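Local coordinates for flagellar biosynthetic protein FlhB (Shewanella putrefaciens CN-32, PDB 6Z0W), which probably serves in the flagellar type III export apparatus and is thought to be needed for building the basal-body rod, this chain being its cytoplasmic domain, at residues Ala50-Ile53 and Arg54-Ala57; His76-Lys79 and Leu80-Ile84; Gly87-Thr90 and Ala91-Val95; Val95-Tyr98 and Val99-Arg103. All coordinates share one frame; numbering follows the deposited sequence.

Contact 1 of 4, residues Ala50-Ile53 and Arg54-Ala57; sequences AFKI and REVA
Phe51 and Arg54, three residues apart on one helix, run side by side in the same direction, and the flat end of the arginine comes to rest against the phenylalanine ring. Phe51 CE1 sits over the centre of the guanidinium, 3.9 Å from Arg54 CZ, with the two planes only 24° apart. A bend at chi3 (58°) in the Arg54 chain turns the guanidinium back to the ring, while its methylene CG passes 3.3 Å from Ala50 O. Long side chains suit this flank: beyond the pair, Phe51 meets the ring of His24 edge-to-face and Arg54 reaches Val20 and Pro113.

On another flank the polar chains cross without a polar bond. Lys52 crosses Glu55 with CD 3.8 Å from Glu55 OE2, but Lys52 NZ stays 4.9 Å from that oxygen, so opposite charges are near without pairing. Lys52 NZ also lies 3.7 Å from the methyl CG2 of Val56.

Backbone bonds hold the frame: Arg54 N to Ala50 O, Glu55 N to Phe51 O, Val56 N to Lys52 O and Ala57 N to Ile53 O. These i to i+4 bonds are those of an alpha-helix, here amphipathic: Ile53 and the small Ala57 pack on Ile18 of the sheet, while Lys52 and Glu55 are on its exposed side.

Contact 2 of 4, residues His76-Lys79 and Leu80-Ile84; sequences HTTK and LDQQI
Gln82 reaches back across a turn to Lys79 and ties it at two places. Its side-chain OE1 accepts the backbone N-H of Lys79 at 2.8 Å, with the donor in the carbonyl plane of the amide and the N-H...O angle a fairly straight 157°. The Gln82 chain can span this gap because CG stands opposite its own backbone N (chi1 -170°) and the rest is extended. The second tie, Gln82 N to Lys79 O at 3.1 Å, is more bent, its donor well above the carbonyl plane. A water adds a bridge, donating to both Thr77 O and Gln83 O.

Van der Waals contacts gather round the buried Thr78. Its methyl CG2 lies 3.1 Å from Gln82 O and 3.6 Å from Gln83 O, while OG1 rests 3.5 Å from Ile84 CA, the two side chains lying alongside each other. OG1 also lies within weak hydrogen-bonding reach of Ile74 O in the last turn of helix 68-77. A beta-branched threonine thus suits the site, presenting a methyl to the returning chain and a hydroxyl to the helix. An alanine here would lack both branches and would probably open gaps beside Ile84 and at the carbonyls of Gln82 and Gln83.

Beyond these contacts, Thr77 OG1 bonds to Ala73 O, and the backbone of Gln82 pairs with Val41. Lys79 to Gln82 form a type II beta turn, with Asp81 at positive phi (69°), which reverses the chain just after helix 68-77.

Contact 3 of 4, residues Gly87-Thr90 and Ala91-Val95; sequences GLFT and AVAQV
Phe89 and Ala93 meet one helical turn apart, the aromatic ring touching the alanine methyl obliquely through CE2, 3.8 Å from Ala93 CB. With CG swung to the carbonyl-carbon side (chi1 178°), the ring leans forward along the helix to that methyl. Alanine suits the next turn, since its single CB can sit beside the ring and still pack 3.3 Å from Phe89 O.

On the inward side Leu88 and Val92 are buried, but their side chains touch only lightly, Leu88 CB being 4.4 Å from Val92 CG2. That same valine methyl comes closer to the backbone, 3.2 Å from Leu88 O, beside the same oxygen that accepts the N-H of Val92. Ala93 N to Phe89 O and Gln94 N to Thr90 O continue the helical bonding.

Thr90 OG1 stands between its own backbone N and carbonyl carbon (chi1 48°), a position from which it meets a water at 2.6 Å. The same water donates to Gly87 O and accepts from Ala91 N, tying Gly87 to Thr90 and Ala91. Thr90 OG1 has a further hydrogen-bonding partner in Gln120 OE1. Gln94 is extended past CG, its methylenes running by Thr90 O, and its OE1 accepts from Asn119 ND2.

At this end of helix 89-100, Leu88 is set against Leu70, Ala73 and Ile74 of helix 68-77, Val92 and Phe89 against Pro39 in the loop before strand 40-46, and the polar flank lies beside the C-terminal segment at Asn119 and Gln120.

Contact 4 of 4, residues Val95-Tyr98 and Val99-Arg103; sequences VLAY and VFQLR
Phe100 lays one ring face over Leu96 O and runs alongside the Leu96 side chain one turn earlier. Leu96 O is 3.2 Å above that face, displaced toward its rim, and the same oxygen accepts the backbone N-H of Phe100 at 2.8 Å. With CG on the backbone-N side (chi1 -63°), the ring runs in the direction of the Leu96 side chain, and the branch tip CD2 of that leucine fits against Phe100 CZ at 4.0 Å.

Leu102 supplies a second bump, resting across one face of the Tyr98 ring with CG over it and with CD2 3.8 Å from Tyr98 CZ and 3.6 Å from Tyr98 OH. At the base of the same ring, Val99 CG2 packs 3.9 Å from Tyr98 CD2, its beta-branch giving a compact ridge beside the aromatic. A serine in place of Tyr98 would probably deprive Leu102 of the surface it rests on and open a gap over Val65.

The methylenes of Gln101 run beside Ala97 O, which also accepts the backbone N-H of Gln101.

Inward, Val95, Leu96 and Val99 press on Val17 of strand 17-20, while Val95 and Tyr98 reach Val65 of strand 64-66: the last turns of helix 89-100 thereby lie against two adjacent parallel strands of the sheet.

From the N terminus, the chain first passes contact 1, wholly within helix 47-59, which closes no loop but joins neighbouring turns. Contact 2 follows at the end of helix 68-77, closing the tight turn that sends the chain on to helix 89-100. There contacts 3 and 4 come in succession, sharing Val95, so that they cover the helix from start to end. None nests or crosses; all are in series. Contacts 2 and 3 touch, Ile84 CD1 lying 3.6 Å from Val92 CG2, which joins the connecting loop to the helix it leads into. Contacts 1 and 4, their centres about 20 Å apart, both pack on strand 17-20, tying their helices to the sheet.

Contact 1 of 4, residues Ala50-Ile53 and Arg54-Ala57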
loop_
_atom_site.group_PDB
_atom_site.type_symbol
_atom_site.label_atom_id
_atom_site.label_comp_id
_atom_site.label_asym_id
_atom_site.label_seq_id
_atom_site.Cartn_x
_atom_site.Cartn_y
_atom_site.Cartn_z
ATOM N N ALA A 50 -8.354 7.417 3.593
ATOM C CA ALA A 50 -6.907 7.254 3.567
ATOM C C ALA A 50 -6.276 7.815 4.840
ATOM O O ALA A 50 -5.408 7.167 5.445
ATOM C CB ALA A 50 -6.334 7.913 2.309
ATOM N N PHE A 51 -6.732 8.994 5.303
ATOM C CA PHE A 51 -6.163 9.524 6.542
ATOM C C PHE A 51 -6.588 8.733 7.781
ATOM O O PHE A 51 -5.817 8.669 8.750
ATOM C CB PHE A 51 -6.491 11.014 6.702
ATOM C CG PHE A 51 -5.484 11.908 6.015
ATOM C CD1 PHE A 51 -4.232 12.136 6.576
ATOM C CD2 PHE A 51 -5.761 12.457 4.771
ATOM C CE1 PHE A 51 -3.291 12.933 5.924
ATOM C CE2 PHE A 51 -4.828 13.249 4.120
ATOM C CZ PHE A 51 -3.592 13.483 4.695
ATOM N N LYS A 52 -7.783 8.118 7.788
ATOM C CA LYS A 52 -8.120 7.270 8.931
ATOM C C LYS A 52 -7.245 6.014 8.956
ATOM O O LYS A 52 -6.821 5.577 10.028
ATOM C CB LYS A 52 -9.604 6.894 8.933
ATOM C CG LYS A 52 -10.258 6.940 10.336
ATOM C CD LYS A 52 -9.859 5.724 11.204
ATOM C CE LYS A 52 -10.863 5.417 12.320
ATOM N NZ LYS A 52 -10.704 4.016 12.841
ATOM N N ILE A 53 -6.942 5.445 7.790
ATOM C CA ILE A 53 -6.001 4.326 7.757
ATOM C C ILE A 53 -4.646 4.770 8.293
ATOM O O ILE A 53 -4.036 4.099 9.138
ATOM C CB ILE A 53 -5.900 3.763 6.328
ATOM C CG1 ILE A 53 -7.215 3.082 5.980
ATOM C CG2 ILE A 53 -4.688 2.790 6.207
ATOM C CD1 ILE A 53 -7.320 2.615 4.548
ATOM N N ARG A 54 -4.162 5.920 7.824
ATOM C CA ARG A 54 -2.861 6.403 8.275
ATOM C C ARG A 54 -2.842 6.653 9.784
ATOM O O ARG A 54 -1.892 6.248 10.476
ATOM C CB ARG A 54 -2.491 7.658 7.490
ATOM C CG ARG A 54 -2.161 7.356 6.035
ATOM C CD ARG A 54 -2.005 8.632 5.219
ATOM N NE ARG A 54 -0.971 9.498 5.773
ATOM C CZ ARG A 54 -0.381 10.497 5.120
ATOM N NH1 ARG A 54 -0.702 10.769 3.856
ATOM N NH2 ARG A 54 0.545 11.224 5.731
ATOM N N GLU A 55 -3.898 7.264 10.331
ATOM C CA GLU A 55 -3.882 7.547 11.762
ATOM C C GLU A 55 -3.857 6.254 12.585
ATOM O O GLU A 55 -3.136 6.177 13.592
ATOM C CB GLU A 55 -5.055 8.448 12.143
ATOM C CG GLU A 55 -6.298 7.743 12.631
ATOM C CD GLU A 55 -7.369 8.717 13.131
ATOM O OE1 GLU A 55 -7.188 9.959 12.994
ATOM O OE2 GLU A 55 -8.403 8.225 13.644
ATOM N N VAL A 56 -4.578 5.207 12.144
ATOM C CA VAL A 56 -4.536 3.928 12.862
ATOM C C VAL A 56 -3.159 3.306 12.736
ATOM O O VAL A 56 -2.586 2.829 13.718
ATOM C CB VAL A 56 -5.634 2.960 12.359
ATOM C CG1 VAL A 56 -5.459 1.553 12.969
ATOM C CG2 VAL A 56 -7.011 3.507 12.668
ATOM N N ALA A 57 -2.590 3.330 11.532
ATOM C CA ALA A 57 -1.253 2.787 11.340
ATOM C C ALA A 57 -0.229 3.469 12.248
ATOM O O ALA A 57 0.635 2.799 12.828
ATOM C CB ALA A 57 -0.850 2.929 9.875
#

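Contact 2 of 4, residues His76-Lys79 and Leu80-Ile84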
loop_
_atom_site.group_PDB
_atom_site.type_symbol
_atom_site.label_atom_id
_atom_site.label_comp_id
_atom_site.label_asym_id
_atom_site.label_seq_id
_atom_site.Cartn_x
_atom_site.Cartn_y
_atom_site.Cartn_z
ATOM N N HIS A 76 -5.634 0.735 -7.484
ATOM C CA HIS A 76 -6.430 0.552 -8.696
ATOM C C HIS A 76 -6.533 -0.891 -9.141
ATOM O O HIS A 76 -7.456 -1.209 -9.900
ATOM C CB HIS A 76 -5.850 1.365 -9.848
ATOM C CG HIS A 76 -5.941 2.839 -9.641
ATOM N ND1 HIS A 76 -4.967 3.711 -10.076
ATOM C CD2 HIS A 76 -6.885 3.594 -9.039
ATOM C CE1 HIS A 76 -5.309 4.942 -9.753
ATOM N NE2 HIS A 76 -6.468 4.898 -9.122
ATOM N N THR A 77 -5.616 -1.759 -8.690
ATOM C CA THR A 77 -5.438 -3.098 -9.239
ATOM C C THR A 77 -5.677 -4.224 -8.232
ATOM O O THR A 77 -5.575 -5.399 -8.610
ATOM C CB THR A 77 -4.017 -3.252 -9.795
ATOM O OG1 THR A 77 -3.073 -3.201 -8.715
ATOM C CG2 THR A 77 -3.690 -2.176 -10.819
ATOM N N THR A 78 -5.974 -3.904 -6.972
ATOM C CA THR A 78 -6.036 -4.885 -5.894
ATOM C C THR A 78 -7.245 -4.586 -5.022
ATOM O O THR A 78 -7.234 -3.576 -4.303
ATOM C CB THR A 78 -4.760 -4.831 -5.029
ATOM O OG1 THR A 78 -3.603 -4.791 -5.872
ATOM C CG2 THR A 78 -4.681 -6.053 -4.096
ATOM N N LYS A 79 -8.264 -5.460 -5.054
ATOM C CA LYS A 79 -9.363 -5.347 -4.099
ATOM C C LYS A 79 -8.940 -5.771 -2.691
ATOM O O LYS A 79 -7.909 -6.414 -2.487
ATOM C CB LYS A 79 -10.550 -6.212 -4.493
ATOM C CG LYS A 79 -10.921 -6.274 -5.933
ATOM C CD LYS A 79 -12.358 -6.714 -5.990
ATOM C CE LYS A 79 -12.974 -6.414 -7.340
ATOM N NZ LYS A 79 -14.317 -7.052 -7.548
ATOM N N LEU A 80 -9.801 -5.468 -1.719
ATOM C CA LEU A 80 -9.577 -5.883 -0.346
ATOM C C LEU A 80 -9.377 -7.389 -0.271
ATOM O O LEU A 80 -10.106 -8.153 -0.910
ATOM C CB LEU A 80 -10.766 -5.475 0.508
ATOM C CG LEU A 80 -10.793 -3.995 0.835
ATOM C CD1 LEU A 80 -12.116 -3.612 1.509
ATOM C CD2 LEU A 80 -9.606 -3.722 1.745
ATOM N N ASP A 81 -8.372 -7.805 0.495
ATOM C CA ASP A 81 -8.061 -9.202 0.767
ATOM C C ASP A 81 -7.535 -9.932 -0.465
ATOM O O ASP A 81 -7.477 -11.158 -0.479
ATOM C CB ASP A 81 -9.280 -9.928 1.366
ATOM C CG ASP A 81 -9.867 -9.191 2.588
ATOM O OD1 ASP A 81 -9.118 -8.452 3.272
ATOM O OD2 ASP A 81 -11.080 -9.346 2.872
ATOM N N GLN A 82 -7.087 -9.200 -1.478
ATOM C CA GLN A 82 -6.580 -9.765 -2.717
ATOM C C GLN A 82 -5.070 -9.532 -2.814
ATOM O O GLN A 82 -4.546 -8.538 -2.303
ATOM C CB GLN A 82 -7.310 -9.142 -3.926
ATOM C CG GLN A 82 -7.030 -9.817 -5.268
ATOM C CD GLN A 82 -7.612 -9.076 -6.498
ATOM O OE1 GLN A 82 -7.870 -7.855 -6.479
ATOM N NE2 GLN A 82 -7.825 -9.839 -7.577
ATOM N N GLN A 83 -4.355 -10.481 -3.437
ATOM C CA GLN A 83 -2.939 -10.265 -3.708
ATOM C C GLN A 83 -2.732 -9.193 -4.767
ATOM O O GLN A 83 -3.493 -9.083 -5.736
ATOM C CB GLN A 83 -2.257 -11.568 -4.161
ATOM C CG GLN A 83 -2.782 -12.789 -3.437
ATOM C CD GLN A 83 -2.067 -14.076 -3.813
ATOM O OE1 GLN A 83 -0.832 -14.153 -3.811
ATOM N NE2 GLN A 83 -2.850 -15.091 -4.169
ATOM N N ILE A 84 -1.697 -8.384 -4.567
ATOM C CA ILE A 84 -1.256 -7.422 -5.578
ATOM C C ILE A 84 -0.938 -8.161 -6.874
ATOM O O ILE A 84 -0.557 -9.344 -6.841
ATOM C CB ILE A 84 -0.015 -6.637 -5.117
ATOM C CG1 ILE A 84 1.138 -7.627 -4.857
ATOM C CG2 ILE A 84 -0.355 -5.808 -3.918
ATOM C CD1 ILE A 84 2.465 -6.971 -4.498
HETATM O O HOH W 1 -4.629 -7.878 -7.872
#

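Contact 3 of 4, residues Gly87-Thr90 and Ala91-Val95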
loop_
_atom_site.group_PDB
_atom_site.type_symbol
_atom_site.label_atom_id
_atom_site.label_comp_id
_atom_site.label_asym_id
_atom_site.label_seq_id
_atom_site.Cartn_x
_atom_site.Cartn_y
_atom_site.Cartn_z
ATOM N N GLY A 87 2.988 -7.846 -11.465
ATOM C CA GLY A 87 3.836 -6.768 -11.939
ATOM C C GLY A 87 4.303 -5.818 -10.845
ATOM O O GLY A 87 5.234 -5.034 -11.081
ATOM N N LEU A 88 3.670 -5.857 -9.657
ATOM C CA LEU A 88 4.042 -4.996 -8.543
ATOM C C LEU A 88 4.783 -5.736 -7.441
ATOM O O LEU A 88 5.099 -5.132 -6.409
ATOM C CB LEU A 88 2.795 -4.311 -7.949
ATOM C CG LEU A 88 2.035 -3.398 -8.937
ATOM C CD1 LEU A 88 0.842 -2.704 -8.244
ATOM C CD2 LEU A 88 3.008 -2.378 -9.548
ATOM N N PHE A 89 5.056 -7.025 -7.617
ATOM C CA PHE A 89 5.635 -7.791 -6.517
ATOM C C PHE A 89 6.988 -7.227 -6.097
ATOM O O PHE A 89 7.217 -6.944 -4.918
ATOM C CB PHE A 89 5.787 -9.268 -6.887
ATOM C CG PHE A 89 6.429 -10.064 -5.789
ATOM C CD1 PHE A 89 5.652 -10.618 -4.772
ATOM C CD2 PHE A 89 7.811 -10.215 -5.727
ATOM C CE1 PHE A 89 6.248 -11.345 -3.730
ATOM C CE2 PHE A 89 8.411 -10.928 -4.666
ATOM C CZ PHE A 89 7.630 -11.488 -3.674
ATOM N N THR A 90 7.922 -7.115 -7.048
ATOM C CA THR A 90 9.272 -6.693 -6.690
ATOM C C THR A 90 9.262 -5.325 -6.022
ATOM O O THR A 90 9.993 -5.104 -5.050
ATOM C CB THR A 90 10.178 -6.674 -7.924
ATOM O OG1 THR A 90 9.505 -5.977 -8.971
ATOM C CG2 THR A 90 10.444 -8.074 -8.396
ATOM N N ALA A 91 8.433 -4.389 -6.519
ATOM C CA ALA A 91 8.423 -3.066 -5.910
ATOM C C ALA A 91 7.896 -3.125 -4.479
ATOM O O ALA A 91 8.466 -2.497 -3.579
ATOM C CB ALA A 91 7.614 -2.083 -6.770
ATOM N N VAL A 92 6.830 -3.900 -4.239
ATOM C CA VAL A 92 6.311 -4.034 -2.875
ATOM C C VAL A 92 7.280 -4.842 -2.006
ATOM O O VAL A 92 7.466 -4.550 -0.816
ATOM C CB VAL A 92 4.900 -4.671 -2.898
ATOM C CG1 VAL A 92 4.350 -4.895 -1.456
ATOM C CG2 VAL A 92 3.947 -3.818 -3.708
ATOM N N ALA A 93 7.911 -5.871 -2.575
ATOM C CA ALA A 93 8.880 -6.633 -1.793
ATOM C C ALA A 93 10.060 -5.766 -1.371
ATOM O O ALA A 93 10.623 -5.960 -0.292
ATOM C CB ALA A 93 9.383 -7.849 -2.576
ATOM N N GLN A 94 10.435 -4.792 -2.183
ATOM C CA GLN A 94 11.549 -3.938 -1.778
ATOM C C GLN A 94 11.105 -2.915 -0.739
ATOM O O GLN A 94 11.873 -2.585 0.163
ATOM C CB GLN A 94 12.165 -3.271 -3.015
ATOM C CG GLN A 94 12.889 -4.286 -3.897
ATOM C CD GLN A 94 13.314 -3.737 -5.253
ATOM O OE1 GLN A 94 12.843 -2.693 -5.696
ATOM N NE2 GLN A 94 14.229 -4.447 -5.908
ATOM N N VAL A 95 9.874 -2.409 -0.836
ATOM C CA VAL A 95 9.340 -1.608 0.266
ATOM C C VAL A 95 9.294 -2.441 1.553
ATOM O O VAL A 95 9.705 -1.977 2.625
ATOM C CB VAL A 95 7.967 -1.016 -0.115
ATOM C CG1 VAL A 95 7.196 -0.519 1.116
ATOM C CG2 VAL A 95 8.153 0.188 -1.114
HETATM O O HOH W 2 7.581 -4.291 -9.390
#

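Contact 4 of 4, residues Val95-Tyr98 and Val99-Arg103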
loop_
_atom_site.group_PDB
_atom_site.type_symbol
_atom_site.label_atom_id
_atom_site.label_comp_id
_atom_site.label_asym_id
_atom_site.label_seq_id
_atom_site.Cartn_x
_atom_site.Cartn_y
_atom_site.Cartn_z
ATOM N N VAL A 95 9.874 -2.409 -0.836
ATOM C CA VAL A 95 9.340 -1.608 0.266
ATOM C C VAL A 95 9.294 -2.441 1.553
ATOM O O VAL A 95 9.705 -1.977 2.625
ATOM C CB VAL A 95 7.967 -1.016 -0.115
ATOM C CG1 VAL A 95 7.196 -0.519 1.116
ATOM C CG2 VAL A 95 8.153 0.188 -1.114
ATOM N N LEU A 96 8.855 -3.696 1.460
ATOM C CA LEU A 96 8.767 -4.525 2.662
ATOM C C LEU A 96 10.143 -4.778 3.254
ATOM O O LEU A 96 10.299 -4.735 4.477
ATOM C CB LEU A 96 8.055 -5.848 2.366
ATOM C CG LEU A 96 6.539 -5.689 2.151
ATOM C CD1 LEU A 96 5.958 -6.930 1.455
ATOM C CD2 LEU A 96 5.833 -5.405 3.497
ATOM N N ALA A 97 11.156 -5.018 2.403
ATOM C CA ALA A 97 12.516 -5.201 2.910
ATOM C C ALA A 97 12.962 -3.990 3.717
ATOM O O ALA A 97 13.484 -4.130 4.829
ATOM C CB ALA A 97 13.501 -5.462 1.760
ATOM N N TYR A 98 12.755 -2.785 3.170
ATOM C CA TYR A 98 13.109 -1.571 3.899
ATOM C C TYR A 98 12.382 -1.501 5.235
ATOM O O TYR A 98 12.982 -1.187 6.273
ATOM C CB TYR A 98 12.779 -0.333 3.061
ATOM C CG TYR A 98 12.616 0.895 3.927
ATOM C CD1 TYR A 98 13.731 1.614 4.360
ATOM C CD2 TYR A 98 11.353 1.312 4.356
ATOM C CE1 TYR A 98 13.591 2.737 5.174
ATOM C CE2 TYR A 98 11.202 2.433 5.169
ATOM C CZ TYR A 98 12.320 3.141 5.570
ATOM O OH TYR A 98 12.160 4.247 6.378
ATOM N N VAL A 99 11.078 -1.789 5.229
ATOM C CA VAL A 99 10.318 -1.747 6.476
ATOM C C VAL A 99 10.882 -2.745 7.479
ATOM O O VAL A 99 11.125 -2.405 8.647
ATOM C CB VAL A 99 8.818 -1.988 6.209
ATOM C CG1 VAL A 99 8.081 -2.280 7.526
ATOM C CG2 VAL A 99 8.222 -0.780 5.510
ATOM N N PHE A 100 11.128 -3.982 7.041
ATOM C CA PHE A 100 11.632 -5.008 7.966
ATOM C C PHE A 100 13.035 -4.692 8.483
ATOM O O PHE A 100 13.415 -5.173 9.558
ATOM C CB PHE A 100 11.638 -6.384 7.298
ATOM C CG PHE A 100 10.263 -6.879 6.901
ATOM C CD1 PHE A 100 9.112 -6.291 7.426
ATOM C CD2 PHE A 100 10.127 -7.903 5.973
ATOM C CE1 PHE A 100 7.844 -6.743 7.034
ATOM C CE2 PHE A 100 8.878 -8.365 5.578
ATOM C CZ PHE A 100 7.723 -7.792 6.110
ATOM N N GLN A 101 13.821 -3.916 7.739
ATOM C CA GLN A 101 15.181 -3.592 8.133
ATOM C C GLN A 101 15.282 -2.302 8.961
ATOM O O GLN A 101 16.395 -1.896 9.308
ATOM C CB GLN A 101 16.066 -3.513 6.888
ATOM C CG GLN A 101 16.370 -4.877 6.282
ATOM C CD GLN A 101 16.982 -4.777 4.892
ATOM O OE1 GLN A 101 16.842 -3.755 4.214
ATOM N NE2 GLN A 101 17.663 -5.833 4.465
ATOM N N LEU A 102 14.159 -1.670 9.299
ATOM C CA LEU A 102 14.181 -0.461 10.111
ATOM C C LEU A 102 14.705 -0.768 11.505
ATOM O O LEU A 102 14.463 -1.852 12.036
ATOM C CB LEU A 102 12.778 0.121 10.203
ATOM C CG LEU A 102 12.374 1.111 9.123
ATOM C CD1 LEU A 102 10.908 1.513 9.291
ATOM C CD2 LEU A 102 13.290 2.320 9.165
ATOM N N ARG A 103 15.433 0.175 12.108
ATOM C CA ARG A 103 15.743 0.013 13.523
ATOM C C ARG A 103 14.571 0.375 14.366
ATOM O O ARG A 103 13.810 1.283 14.032
ATOM C CB ARG A 103 16.762 0.964 14.083
ATOM C CG ARG A 103 18.062 0.685 13.917
ATOM C CD ARG A 103 18.313 1.107 12.622
ATOM N NE ARG A 103 19.503 0.293 12.245
ATOM C CZ ARG A 103 19.570 -0.785 11.501
ATOM N NH1 ARG A 103 18.433 -1.481 11.205
ATOM N NH2 ARG A 103 20.758 -1.344 11.221
#